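Local coordinates for protein Peptide:N-glycosidase F (Elizabethkingia meningoseptica, PDB 3PMS) that hydrolyses the amide bond that joins N-linked glycans to asparagine side chains, releasing the oligosaccharide from glycopeptides and glycoproteins, at residues 216-220 with 221-225; 267-270 with 271-274. All coordinates share one frame; numbering follows the deposited sequence.

Interaction 1. Residues 216-220 with 221-225; sequences TIAIN and NSNTF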
loop_
_atom_site.group_PDB
_atom_site.type_symbol
_atom_site.label_atom_id
_atom_site.label_comp_id
_atom_site.label_asym_id
_atom_site.label_seq_id
_atom_site.Cartn_x
_atom_site.Cartn_y
_atom_site.Cartn_z
ATOM N N THR A 216 -0.363 14.032 -9.579
ATOM C CA THR A 216 -0.248 15.187 -8.698
ATOM C C THR A 216 -1.332 15.164 -7.636
ATOM O O THR A 216 -2.463 14.852 -7.902
ATOM C CB THR A 216 -0.450 16.410 -9.552
ATOM O OG1 THR A 216 0.690 16.595 -10.400
ATOM C CG2 THR A 216 -0.595 17.677 -8.677
ATOM N N ILE A 217 -0.968 15.507 -6.397
ATOM C CA ILE A 217 -1.948 15.816 -5.363
ATOM C C ILE A 217 -2.078 17.331 -5.286
ATOM O O ILE A 217 -1.076 18.018 -5.111
ATOM C CB ILE A 217 -1.512 15.264 -3.991
ATOM C CG1 ILE A 217 -1.649 13.755 -4.012
ATOM C CG2 ILE A 217 -2.470 15.787 -2.877
ATOM C CD1 ILE A 217 -1.089 13.019 -2.790
ATOM N N ALA A 218 -3.310 17.786 -5.378
ATOM C CA ALA A 218 -3.674 19.216 -5.209
ATOM C C ALA A 218 -4.269 19.373 -3.818
ATOM O O ALA A 218 -5.095 18.565 -3.361
ATOM C CB ALA A 218 -4.648 19.682 -6.254
ATOM N N ILE A 219 -3.797 20.425 -3.162
ATOM C CA ILE A 219 -4.257 20.782 -1.803
ATOM C C ILE A 219 -4.912 22.174 -1.946
ATOM O O ILE A 219 -4.239 23.107 -2.382
ATOM C CB ILE A 219 -3.077 20.867 -0.869
ATOM C CG1 ILE A 219 -2.341 19.506 -0.741
ATOM C CG2 ILE A 219 -3.558 21.373 0.535
ATOM C CD1 ILE A 219 -3.168 18.407 -0.156
ATOM N N ASN A 220 -6.156 22.283 -1.540
ATOM C CA ASN A 220 -6.935 23.534 -1.728
ATOM C C ASN A 220 -6.814 24.011 -3.176
ATOM O O ASN A 220 -6.627 25.198 -3.484
ATOM C CB ASN A 220 -6.474 24.586 -0.737
ATOM C CG ASN A 220 -6.981 24.312 0.680
ATOM O OD1 ASN A 220 -6.360 24.799 1.683
ATOM N ND2 ASN A 220 -8.083 23.667 0.774
ATOM N N ASN A 221 -6.856 23.024 -4.071
ATOM C CA ASN A 221 -6.838 23.209 -5.534
ATOM C C ASN A 221 -5.496 23.466 -6.125
ATOM O O ASN A 221 -5.365 23.424 -7.361
ATOM C CB ASN A 221 -7.853 24.258 -6.025
ATOM C CG ASN A 221 -9.271 23.967 -5.545
ATOM O OD1 ASN A 221 -9.817 22.805 -5.641
ATOM N ND2 ASN A 221 -9.924 25.013 -4.996
ATOM N N SER A 222 -4.479 23.658 -5.328
ATOM C CA SER A 222 -3.168 23.979 -5.825
ATOM C C SER A 222 -2.349 22.725 -5.989
ATOM O O SER A 222 -2.142 21.960 -5.004
ATOM C CB SER A 222 -2.433 25.000 -4.972
ATOM O OG SER A 222 -1.109 25.251 -5.414
ATOM N N ASN A 223 -1.776 22.540 -7.165
ATOM C CA ASN A 223 -0.908 21.397 -7.345
ATOM C C ASN A 223 0.295 21.500 -6.450
ATOM O O ASN A 223 1.050 22.500 -6.489
ATOM C CB ASN A 223 -0.486 21.334 -8.773
ATOM C CG ASN A 223 -1.579 20.980 -9.682
ATOM O OD1 ASN A 223 -2.694 20.630 -9.309
ATOM N ND2 ASN A 223 -1.228 21.016 -10.975
ATOM N N THR A 224 0.464 20.509 -5.573
ATOM C CA THR A 224 1.428 20.580 -4.454
ATOM C C THR A 224 2.513 19.475 -4.458
ATOM O O THR A 224 3.708 19.729 -4.181
ATOM C CB THR A 224 0.668 20.636 -3.142
ATOM O OG1 THR A 224 -0.153 21.783 -3.177
ATOM C CG2 THR A 224 1.582 20.780 -1.906
ATOM N N PHE A 225 2.069 18.227 -4.647
ATOM C CA PHE A 225 2.964 17.093 -4.604
ATOM C C PHE A 225 2.906 16.292 -5.899
ATOM O O PHE A 225 1.824 16.099 -6.438
ATOM C CB PHE A 225 2.605 16.149 -3.448
ATOM C CG PHE A 225 2.445 16.847 -2.102
ATOM C CD1 PHE A 225 3.565 17.330 -1.446
ATOM C CD2 PHE A 225 1.215 16.922 -1.508
ATOM C CE1 PHE A 225 3.439 17.913 -0.179
ATOM C CE2 PHE A 225 1.072 17.491 -0.212
ATOM C CZ PHE A 225 2.179 18.014 0.378
HETATM O O HOH W 1 -7.490 20.210 -3.665
#
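Phe225 meets the isoleucines of the preceding strand through its CD2 and CE2 atoms. Ile217 CB lies near the ring plane, 4.0 Å from Phe225 CD2 at the edge, and Ile219 CG1 comes equally close to Phe225 CE2. The methyl CG2 of Thr224 sits over the centre of one ring face, 3.6 Å above it. With OG1 beside its own backbone N (chi1 -59°), Thr224 also reaches back to Ser222 O at 2.7 Å; Ile219 N donates to that same oxygen from the opposite face of the carbonyl plane. Strands 213-219 and 222-229 form a beta hairpin here, closed by a type I' beta turn from Ile219 to Ser222 and distorted by a classic bulge: Thr224 N (3.0 Å) and Phe225 N (3.2 Å) both donate to Ile217 O, the latter in the carbonyl plane with a nearly straight N-H...O angle of 172°. On the sheet face that bears Ala218 and Asn223, a non-hydrogen-bonded pair, Asn223 lies against both Ala218 CB and Thr216 CG2; Thr216 CG2 is 3.6 Å from Asn223 CG, the two side chains crossing at about a right angle. Asn223 OD1 is held by Lys281 of strand 275-281, and Asn221 OD1 by Lys173.

Interaction 2. Residues 267-270 with 271-274; sequences LNNS and LIGS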
loop_
_atom_site.group_PDB
_atom_site.type_symbol
_atom_site.label_atom_id
_atom_site.label_comp_id
_atom_site.label_asym_id
_atom_site.label_seq_id
_atom_site.Cartn_x
_atom_site.Cartn_y
_atom_site.Cartn_z
ATOM N N LEU A 267 2.475 18.026 4.819
ATOM C CA LEU A 267 1.499 19.089 4.612
ATOM C C LEU A 267 1.974 20.336 5.322
ATOM O O LEU A 267 2.627 20.270 6.356
ATOM C CB LEU A 267 0.133 18.724 5.171
ATOM C CG LEU A 267 -0.550 17.585 4.401
ATOM C CD1 LEU A 267 -1.620 16.896 5.195
ATOM C CD2 LEU A 267 -1.190 18.155 3.083
ATOM N N ASN A 268 1.630 21.475 4.732
ATOM C CA ASN A 268 1.929 22.788 5.361
ATOM C C ASN A 268 1.199 22.971 6.661
ATOM O O ASN A 268 0.003 22.720 6.747
ATOM C CB ASN A 268 1.521 23.889 4.397
ATOM C CG ASN A 268 2.234 25.229 4.710
ATOM O OD1 ASN A 268 3.210 25.589 4.065
ATOM N ND2 ASN A 268 1.803 25.877 5.731
ATOM N N ASN A 269 1.918 23.456 7.679
ATOM C CA ASN A 269 1.301 23.618 9.005
ATOM C C ASN A 269 0.207 24.686 9.085
ATOM O O ASN A 269 -0.642 24.702 9.975
ATOM C CB ASN A 269 2.421 23.942 10.025
ATOM C CG ASN A 269 3.224 22.743 10.430
ATOM O OD1 ASN A 269 4.397 22.860 10.906
ATOM N ND2 ASN A 269 2.658 21.580 10.199
ATOM N N SER A 270 0.147 25.532 8.071
ATOM C CA SER A 270 -0.937 26.485 7.938
ATOM C C SER A 270 -2.286 25.798 7.872
ATOM O O SER A 270 -3.315 26.417 8.140
ATOM C CB SER A 270 -0.726 27.363 6.675
ATOM O OG SER A 270 -1.047 26.633 5.473
ATOM N N LEU A 271 -2.316 24.513 7.467
ATOM C CA LEU A 271 -3.567 23.810 7.298
ATOM C C LEU A 271 -4.163 23.283 8.608
ATOM O O LEU A 271 -5.329 22.863 8.629
ATOM C CB LEU A 271 -3.403 22.629 6.333
ATOM C CG LEU A 271 -2.913 22.985 4.933
ATOM C CD1 LEU A 271 -2.524 21.681 4.225
ATOM C CD2 LEU A 271 -4.006 23.664 4.145
ATOM N N ILE A 272 -3.359 23.287 9.666
ATOM C CA ILE A 272 -3.776 22.732 10.963
ATOM C C ILE A 272 -4.903 23.601 11.484
ATOM O O ILE A 272 -4.841 24.834 11.403
ATOM C CB ILE A 272 -2.629 22.760 11.965
ATOM C CG1 ILE A 272 -1.512 21.748 11.621
ATOM C CG2 ILE A 272 -3.185 22.523 13.422
ATOM C CD1 ILE A 272 -0.246 22.097 12.272
ATOM N N GLY A 273 -5.946 22.950 11.992
ATOM C CA GLY A 273 -7.112 23.651 12.484
ATOM C C GLY A 273 -8.079 24.143 11.419
ATOM O O GLY A 273 -8.984 24.928 11.699
ATOM N N SER A 274 -7.895 23.645 10.198
ATOM C CA SER A 274 -8.727 24.019 9.040
ATOM C C SER A 274 -9.230 22.760 8.369
ATOM O O SER A 274 -8.765 21.639 8.686
ATOM C CB SER A 274 -7.895 24.799 8.016
ATOM O OG SER A 274 -7.102 23.910 7.228
#
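Leu267 and Leu271 make the apolar part of this contact, their side chains crossing at about a right angle with Leu267 CD2 3.9 Å from Leu271 CD1. With CG beside the backbone N (chi1 -59°), Leu271 also packs on the backbone of the other segment, its CG lying 3.4 Å from Asn268 O. Both leucines anchor the surface loop on Phe276 of strand 275-281. Van der Waals packing continues between Asn269 and Ile272, whose side chains lie side by side and point the same way: the terminal methyl CD1 of Ile272 rests against the Asn269 amide, 3.6 Å from Asn269 ND2. Ile272 touches Thr182 as well.

The polar part is mainly backbone. Leu271 N donates to Asn268 O at 3.0 Å and Ile272 N to Asn269 O at 3.1 Å; both bonds are fairly straight at hydrogen (166° and 163°). Downstream, Ser274 N donates to Leu271 O in a weak bond of 3.1 Å that closes the next turn. Gly273 is the third residue of that turn, the position where type II turns have positive phi. Two successive i to i+3 bonds followed by a type II beta turn from Leu271 to Ser274 describe a short 3-10 turn running into a beta turn, here connecting strand 263-266 to strand 275-281 in the C-terminal jelly-roll domain.

In the fold
Interactions 1 and 2 are both local and lie on the same side of the chain's centre, their centres about 21 and 25 Å from it and about 14 Å apart. Interaction 1 is partly buried and is built on paired strands at the outer side of one sheet; interaction 2 is a surface loop leading from strand 263-266, in another sheet, to strand 275-281, which borders strand 213-219. Their chemistry follows: cross-strand bonds and a bulge in the first, i to i+3 bonds in the second. Leu267 CD2 lies 3.8 Å from Ile219 CD1, and Leu271 CD1 3.8 Å from Ile219 CG2, so the loop packs against the hairpin face that carries Ile217, Ile219 and Phe225.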